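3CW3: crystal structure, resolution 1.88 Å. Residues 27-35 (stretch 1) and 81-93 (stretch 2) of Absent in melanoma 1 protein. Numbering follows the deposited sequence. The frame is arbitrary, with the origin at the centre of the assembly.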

# COMPACT_ATOMS: atom_id res chain seq x y z
N SER A 27 -5.19 10.15 5.14
CA SER A 27 -5.96 10.19 6.37
C SER A 27 -6.34 8.78 6.82
O SER A 27 -6.84 8.60 7.93
CB SER A 27 -7.24 11.01 6.17
OG SER A 27 -8.18 10.30 5.40
N TRP A 28 -6.11 7.79 5.96
CA TRP A 28 -6.43 6.40 6.28
C TRP A 28 -5.52 5.85 7.37
O TRP A 28 -4.30 5.82 7.21
CB TRP A 28 -6.28 5.52 5.04
CG TRP A 28 -7.18 5.84 3.88
CD1 TRP A 28 -7.96 6.95 3.72
CD2 TRP A 28 -7.36 5.05 2.70
NE1 TRP A 28 -8.61 6.90 2.50
CE2 TRP A 28 -8.26 5.75 1.86
CE3 TRP A 28 -6.84 3.82 2.26
CZ2 TRP A 28 -8.65 5.25 0.61
CZ3 TRP A 28 -7.23 3.33 1.02
CH2 TRP A 28 -8.13 4.05 0.20
N SER A 29 -6.11 5.39 8.47
CA SER A 29 -5.36 4.81 9.58
C SER A 29 -5.42 3.29 9.39
O SER A 29 -6.47 2.68 9.57
CB SER A 29 -6.00 5.19 10.91
OG SER A 29 -5.27 4.66 12.00
N LEU A 30 -4.29 2.70 9.01
CA LEU A 30 -4.24 1.26 8.77
C LEU A 30 -3.59 0.48 9.91
O LEU A 30 -3.99 0.62 11.07
CB LEU A 30 -3.50 1.02 7.44
CG LEU A 30 -4.09 1.79 6.25
CD1 LEU A 30 -3.20 1.63 5.03
CD2 LEU A 30 -5.51 1.31 5.97
N SER A 31 -2.60 -0.36 9.59
CA SER A 31 -1.89 -1.15 10.59
C SER A 31 -0.45 -1.35 10.14
O SER A 31 -0.11 -1.06 9.00
CB SER A 31 -2.56 -2.53 10.76
OG SER A 31 -3.90 -2.40 11.21
N PRO A 32 0.43 -1.84 11.05
CA PRO A 32 1.84 -2.06 10.70
C PRO A 32 2.00 -3.10 9.60
O PRO A 32 2.96 -3.07 8.83
CB PRO A 32 2.44 -2.53 12.02
CG PRO A 32 1.60 -1.81 13.05
CD PRO A 32 0.21 -2.00 12.50
N VAL A 33 1.05 -4.02 9.53
CA VAL A 33 1.06 -5.06 8.52
C VAL A 33 -0.31 -5.16 7.88
O VAL A 33 -1.31 -5.45 8.56
CB VAL A 33 1.44 -6.43 9.14
CG1 VAL A 33 1.44 -7.50 8.05
CG2 VAL A 33 2.79 -6.34 9.82
N ILE A 34 -0.37 -4.92 6.58
CA ILE A 34 -1.63 -4.99 5.86
C ILE A 34 -1.49 -5.90 4.65
O ILE A 34 -0.38 -6.13 4.16
CB ILE A 34 -2.08 -3.59 5.38
CG1 ILE A 34 -1.03 -3.00 4.43
CG2 ILE A 34 -2.30 -2.67 6.57
CD1 ILE A 34 -1.41 -1.65 3.86
N LEU A 35 -2.61 -6.42 4.18
CA LEU A 35 -2.60 -7.29 3.02
C LEU A 35 -3.27 -6.53 1.88
O LEU A 35 -4.44 -6.16 1.98
CB LEU A 35 -3.36 -8.58 3.30
CG LEU A 35 -3.43 -9.59 2.15
CD1 LEU A 35 -2.03 -10.09 1.82
CD2 LEU A 35 -4.34 -10.74 2.54
N ALA A 81 11.69 -4.66 7.01
CA ALA A 81 11.71 -4.36 8.44
C ALA A 81 10.41 -3.70 8.90
O ALA A 81 10.12 -2.56 8.53
CB ALA A 81 12.89 -3.45 8.77
N GLU A 82 9.65 -4.41 9.71
CA GLU A 82 8.40 -3.88 10.22
C GLU A 82 8.61 -2.70 11.16
O GLU A 82 9.72 -2.48 11.66
CB GLU A 82 7.62 -5.00 10.92
CG GLU A 82 7.01 -6.00 9.94
CD GLU A 82 6.45 -7.25 10.60
OE1 GLU A 82 5.97 -7.16 11.75
OE2 GLU A 82 6.49 -8.32 9.95
N SER A 83 7.55 -1.94 11.38
CA SER A 83 7.58 -0.78 12.25
C SER A 83 6.31 -0.74 13.08
O SER A 83 5.31 -1.36 12.72
CB SER A 83 7.67 0.49 11.40
OG SER A 83 7.37 1.64 12.17
N ASP A 84 6.34 -0.03 14.20
CA ASP A 84 5.18 0.09 15.06
C ASP A 84 4.17 1.07 14.46
O ASP A 84 2.99 1.04 14.80
CB ASP A 84 5.59 0.57 16.45
CG ASP A 84 6.43 -0.45 17.19
OD1 ASP A 84 5.90 -1.54 17.48
OD2 ASP A 84 7.61 -0.17 17.46
N LYS A 85 4.64 1.93 13.57
CA LYS A 85 3.75 2.90 12.96
C LYS A 85 2.94 2.28 11.82
O LYS A 85 3.48 1.59 10.97
CB LYS A 85 4.55 4.12 12.48
CG LYS A 85 4.38 5.33 13.42
CD LYS A 85 5.50 6.36 13.32
CE LYS A 85 6.76 5.89 14.05
NZ LYS A 85 7.48 4.81 13.32
N PRO A 86 1.61 2.51 11.82
CA PRO A 86 0.75 1.95 10.77
C PRO A 86 1.27 2.32 9.38
O PRO A 86 1.84 3.39 9.19
CB PRO A 86 -0.60 2.60 11.05
CG PRO A 86 -0.58 2.77 12.54
CD PRO A 86 0.82 3.29 12.79
N VAL A 87 1.08 1.41 8.43
CA VAL A 87 1.51 1.68 7.07
C VAL A 87 0.70 2.88 6.58
O VAL A 87 -0.51 2.93 6.76
CB VAL A 87 1.22 0.47 6.14
CG1 VAL A 87 1.38 0.88 4.68
CG2 VAL A 87 2.17 -0.67 6.47
N VAL A 88 1.38 3.85 5.98
CA VAL A 88 0.69 5.02 5.46
C VAL A 88 0.80 5.08 3.94
O VAL A 88 1.89 5.00 3.38
CB VAL A 88 1.27 6.33 6.05
CG1 VAL A 88 0.60 7.54 5.39
CG2 VAL A 88 1.05 6.37 7.56
N ILE A 89 -0.35 5.21 3.28
CA ILE A 89 -0.40 5.30 1.83
C ILE A 89 -0.85 6.72 1.47
O ILE A 89 -1.86 7.20 1.98
CB ILE A 89 -1.39 4.27 1.23
CG1 ILE A 89 -0.95 2.85 1.59
CG2 ILE A 89 -1.46 4.42 -0.28
CD1 ILE A 89 -1.91 1.77 1.12
N GLY A 90 -0.09 7.38 0.60
CA GLY A 90 -0.41 8.74 0.21
C GLY A 90 -1.52 8.84 -0.83
O GLY A 90 -2.39 9.71 -0.74
N SER A 91 -1.48 7.97 -1.82
CA SER A 91 -2.49 7.97 -2.87
C SER A 91 -2.42 6.65 -3.62
O SER A 91 -1.39 5.96 -3.60
CB SER A 91 -2.27 9.15 -3.83
OG SER A 91 -0.92 9.25 -4.25
N ILE A 92 -3.52 6.30 -4.27
CA ILE A 92 -3.61 5.05 -5.02
C ILE A 92 -4.08 5.37 -6.43
O ILE A 92 -5.14 5.98 -6.63
CB ILE A 92 -4.59 4.07 -4.33
CG1 ILE A 92 -4.02 3.64 -2.97
CG2 ILE A 92 -4.87 2.88 -5.22
CD1 ILE A 92 -4.92 2.71 -2.17
N ARG A 93 -3.28 4.96 -7.41
CA ARG A 93 -3.59 5.20 -8.81
C ARG A 93 -4.16 3.96 -9.48
O ARG A 93 -3.58 2.87 -9.40
CB ARG A 93 -2.34 5.67 -9.56
CG ARG A 93 -2.60 6.16 -10.98
CD ARG A 93 -3.07 7.61 -10.99
NE ARG A 93 -3.05 8.17 -12.35
CZ ARG A 93 -3.97 7.93 -13.27
NH1 ARG A 93 -5.02 7.15 -13.01
NH2 ARG A 93 -3.84 8.46 -14.48
O HOH W 1 -2.82 5.82 4.65
O HOH W 2 -2.15 4.40 8.27
O HOH W 3 5.39 -2.01 9.23

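How does the start of stretch 1 reach its partner? Ser-27 makes no contact, and the CA-to-CB bond of Trp-28 points sideways, yet the end of this long side chain comes nearer. Its CZ3 lies 4.0 Å from CD1 of Ile-92, an apolar contact in which the methyl approaches the ring obliquely. The backbone of Trp-28 connects through water instead. Its O lies 3.0 Å from the O of water 1, which can donate to it, and that same water O accepts from Ile-89 N at 2.9 Å. The CA-to-CB bond of Ser-29 points away, and the residue takes no part.

What does Leu-30 do for the contact? Its CA-to-CB bond points toward stretch 2, with CD1 4.1 Å from CD1 of Ile-89 and 3.5 Å from the carbonyl O of Val-87, so the methyl packs against both backbone and side chain. The O of water 2 accepts from Leu-30 N at 2.8 Å and donates to Val-87 O at 2.7 Å and to Trp-28 O at 2.8 Å. One water thus links two residues of stretch 1 to Val-87, with no direct hydrogen bond between them.

Where do the two backbones meet most closely? The CA atoms of Ser-31 and Pro-86 are 4.1 Å apart, and beside them Val-87 N donates to Ser-31 O at 2.8 Å. With an N-H...acceptor angle of 178°, this bond is almost perfectly straight, and it is the only direct hydrogen bond between the stretches. The CA-to-CB bond of Ser-31 points away and its OG is hydrogen-bonded elsewhere in the structure, so the residue contributes here through its main chain.

Why does Pro-32 have so much of its surface covered? Its ring lies against the backbone of Ser-83 and Asp-84, with CB 3.2 Å from Ser-83 O and CG 3.6 Å from Asp-84 O. The O of Pro-32 is 3.5 Å from CG2 of Val-87 and accepts from the O of water 3 at 2.7 Å, while Ser-83 N donates to that water O at 3.0 Å.

How does the contact end? Val-33 offers CG2 at 3.8 Å from OE1 of Glu-82, a van der Waals approach to an exposed side chain. The CA-to-CB bond of buried Ile-34 points toward stretch 2, and its CD1 packs 3.9 Å from CG1 of Val-87 and 4.4 Å from CD1 of Ile-89. Leu-35 is out of reach.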